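Local coordinates for putative sensory box/GGDEF family protein (Vibrio parahaemolyticus, PDB 3LID) that probably senses an extracellular signal through its double-PDC (Cache) domain, the part seen here, and probably makes cyclic di-GMP from two GTP through its GGDEF domain, at residues P150-M156 with L168-I174. Sequence-based numbering, arbitrary orientation.
With PO4 (phosphate ion), chain C.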
loop_
_atom_site.group_PDB
_atom_site.type_symbol
_atom_site.label_atom_id
_atom_site.label_comp_id
_atom_site.label_asym_id
_atom_site.label_seq_id
_atom_site.Cartn_x
_atom_site.Cartn_y
_atom_site.Cartn_z
ATOM N N PRO A 150 -2.238 7.312 -0.429
ATOM C CA PRO A 150 -0.989 6.706 0.007
ATOM C C PRO A 150 -0.521 5.632 -1.022
ATOM O O PRO A 150 -1.341 4.741 -1.419
ATOM C CB PRO A 150 -1.321 6.048 1.403
ATOM C CG PRO A 150 -2.839 5.762 1.278
ATOM C CD PRO A 150 -3.423 6.878 0.328
ATOM N N SER A 151 0.704 5.790 -1.507
ATOM C CA SER A 151 1.235 4.906 -2.580
ATOM C C SER A 151 2.555 4.357 -2.158
ATOM O O SER A 151 3.355 5.046 -1.521
ATOM C CB SER A 151 1.570 5.673 -3.911
ATOM O OG SER A 151 0.464 6.007 -4.660
ATOM N N LEU A 152 2.772 3.081 -2.535
ATOM C CA LEU A 152 4.051 2.422 -2.361
ATOM C C LEU A 152 4.647 2.315 -3.780
ATOM O O LEU A 152 4.093 1.663 -4.663
ATOM C CB LEU A 152 3.786 1.050 -1.717
ATOM C CG LEU A 152 5.068 0.425 -1.115
ATOM C CD1 LEU A 152 4.673 -0.787 -0.107
ATOM C CD2 LEU A 152 6.005 -0.012 -2.195
ATOM N N ARG A 153 5.694 3.075 -4.023
ATOM C CA ARG A 153 6.155 3.227 -5.439
ATOM C C ARG A 153 7.243 2.178 -5.685
ATOM O O ARG A 153 8.270 2.147 -5.011
ATOM C CB ARG A 153 6.767 4.648 -5.618
ATOM C CG ARG A 153 5.613 5.699 -5.630
ATOM C CD ARG A 153 6.203 7.129 -5.399
ATOM N NE ARG A 153 5.137 8.099 -5.268
ATOM C CZ ARG A 153 4.475 8.310 -4.141
ATOM N NH1 ARG A 153 4.764 7.563 -3.028
ATOM N NH2 ARG A 153 3.506 9.225 -4.124
ATOM N N ILE A 154 7.039 1.349 -6.700
ATOM C CA ILE A 154 8.089 0.389 -7.144
ATOM C C ILE A 154 8.937 1.161 -8.215
ATOM O O ILE A 154 8.326 1.862 -9.060
ATOM C CB ILE A 154 7.450 -0.790 -7.821
ATOM C CG1 ILE A 154 6.278 -1.343 -6.941
ATOM C CG2 ILE A 154 8.527 -1.831 -8.110
ATOM C CD1 ILE A 154 6.733 -1.783 -5.517
ATOM N N LEU A 155 10.249 1.055 -8.119
ATOM C CA LEU A 155 11.179 1.859 -8.921
ATOM C C LEU A 155 12.156 0.945 -9.600
ATOM O O LEU A 155 12.666 0.049 -8.983
ATOM C CB LEU A 155 11.925 2.751 -7.968
ATOM C CG LEU A 155 11.027 3.613 -7.078
ATOM C CD1 LEU A 155 11.937 4.309 -6.040
ATOM C CD2 LEU A 155 10.328 4.765 -7.988
ATOM N N MET A 156 12.391 1.164 -10.918
ATOM C CA MET A 156 13.331 0.299 -11.653
ATOM C C MET A 156 13.933 1.149 -12.782
ATOM O O MET A 156 13.225 1.464 -13.764
ATOM C CB MET A 156 12.542 -0.917 -12.197
ATOM C CG MET A 156 13.388 -1.927 -12.987
ATOM S SD MET A 156 12.337 -3.139 -13.697
ATOM C CE MET A 156 13.677 -3.919 -14.531
ATOM N N LEU A 168 11.131 3.027 -14.725
ATOM C CA LEU A 168 9.749 2.534 -14.587
ATOM C C LEU A 168 9.311 2.776 -13.148
ATOM O O LEU A 168 10.048 2.439 -12.231
ATOM C CB LEU A 168 9.763 1.040 -14.858
ATOM C CG LEU A 168 8.444 0.337 -14.621
ATOM C CD1 LEU A 168 7.437 0.803 -15.696
ATOM C CD2 LEU A 168 8.619 -1.212 -14.760
ATOM N N VAL A 169 8.116 3.343 -12.958
ATOM C CA VAL A 169 7.614 3.628 -11.630
ATOM C C VAL A 169 6.194 3.124 -11.565
ATOM O O VAL A 169 5.352 3.469 -12.417
ATOM C CB VAL A 169 7.559 5.150 -11.366
ATOM C CG1 VAL A 169 7.027 5.425 -9.959
ATOM C CG2 VAL A 169 8.989 5.761 -11.495
ATOM N N LEU A 170 5.895 2.333 -10.521
ATOM C CA LEU A 170 4.532 1.804 -10.405
ATOM C C LEU A 170 3.987 2.240 -9.057
ATOM O O LEU A 170 4.638 2.023 -8.069
ATOM C CB LEU A 170 4.601 0.224 -10.406
ATOM C CG LEU A 170 5.591 -0.346 -11.452
ATOM C CD1 LEU A 170 5.730 -1.853 -11.251
ATOM C CD2 LEU A 170 4.969 -0.007 -12.834
ATOM N N ASN A 171 2.824 2.825 -9.013
ATOM C CA ASN A 171 2.274 3.334 -7.744
ATOM C C ASN A 171 1.276 2.297 -7.277
ATOM O O ASN A 171 0.143 2.259 -7.757
ATOM C CB ASN A 171 1.581 4.690 -7.938
ATOM C CG ASN A 171 2.561 5.808 -8.025
ATOM O OD1 ASN A 171 3.628 5.657 -8.668
ATOM N ND2 ASN A 171 2.263 6.921 -7.355
ATOM N N VAL A 172 1.698 1.559 -6.263
ATOM C CA VAL A 172 0.808 0.566 -5.589
ATOM C C VAL A 172 -0.114 1.317 -4.641
ATOM O O VAL A 172 0.320 2.115 -3.787
ATOM C CB VAL A 172 1.657 -0.498 -4.877
ATOM C CG1 VAL A 172 0.696 -1.429 -4.048
ATOM C CG2 VAL A 172 2.544 -1.302 -5.911
ATOM N N ASP A 173 -1.393 1.127 -4.838
ATOM C CA ASP A 173 -2.440 1.944 -4.217
ATOM C C ASP A 173 -2.832 1.290 -2.849
ATOM O O ASP A 173 -3.485 0.230 -2.760
ATOM C CB ASP A 173 -3.604 1.885 -5.189
ATOM C CG ASP A 173 -4.856 2.601 -4.681
ATOM O OD1 ASP A 173 -4.919 3.047 -3.542
ATOM O OD2 ASP A 173 -5.788 2.685 -5.469
ATOM N N ILE A 174 -2.284 1.861 -1.775
ATOM C CA ILE A 174 -2.567 1.308 -0.423
ATOM C C ILE A 174 -4.043 1.422 -0.014
ATOM O O ILE A 174 -4.581 0.535 0.677
ATOM C CB ILE A 174 -1.670 2.060 0.595
ATOM C CG1 ILE A 174 -0.162 1.809 0.290
ATOM C CG2 ILE A 174 -1.970 1.639 2.057
ATOM C CD1 ILE A 174 0.284 0.274 0.344
HETATM P P PO4 C . 3.474 10.768 -7.339
HETATM O O1 PO4 C . 2.098 10.831 -8.028
HETATM O O2 PO4 C . 4.388 11.538 -8.302
HETATM O O3 PO4 C . 3.981 9.360 -7.207
HETATM O O4 PO4 C . 3.425 11.469 -5.986
HETATM O O HOH W 1 -4.124 5.068 -2.063
#
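Leu-152, Ile-154 and Met-156 project from one face of the sheet beside Val-172, Leu-170 and Leu-168, forming a continuous apolar surface. Ile-154 sits at its middle, its CB 4.0 Å from Leu-170 CB and its CG1 3.9 Å from Val-172 CG2; Leu-152 CB meets Ile-174 CD1 at 4.1 Å. Leu-152/Val-172, Ile-154/Leu-170 and Met-156/Leu-168 are antiparallel hydrogen-bonded pairs, each held by two backbone bonds, such as Ile-154 N to Leu-170 O (2.8 Å) and Leu-170 N to Ile-154 O (2.9 Å). The regular pairing ends where Ile-174 N donates to Pro-150 O (3.1 Å). A water joins that carbonyl to Asp-173 OD1, which also N-caps the following helix at Tyr-176.

The opposite face is apolar at Leu-155 and Val-169 but turns polar at the non-hydrogen-bonded pair Arg-153/Asn-171. Here both side chains reach one phosphate oxygen, Arg-153 NE lying 2.6 Å and Asn-171 ND2 3.0 Å from PO4 O3. The ion, probably from the crystallisation liquor, is also held by Tyr-118, Lys-113 and Arg-83, while Asn-171 has a further partner in Glu-138.

This beta hairpin is central to the antiparallel sheet of one PDC module, between strands 79-86 and 131-140. Long helix 9-45 packs on the Ile-154/Leu-170 face, and helix 117-124 covers Leu-155 on the other.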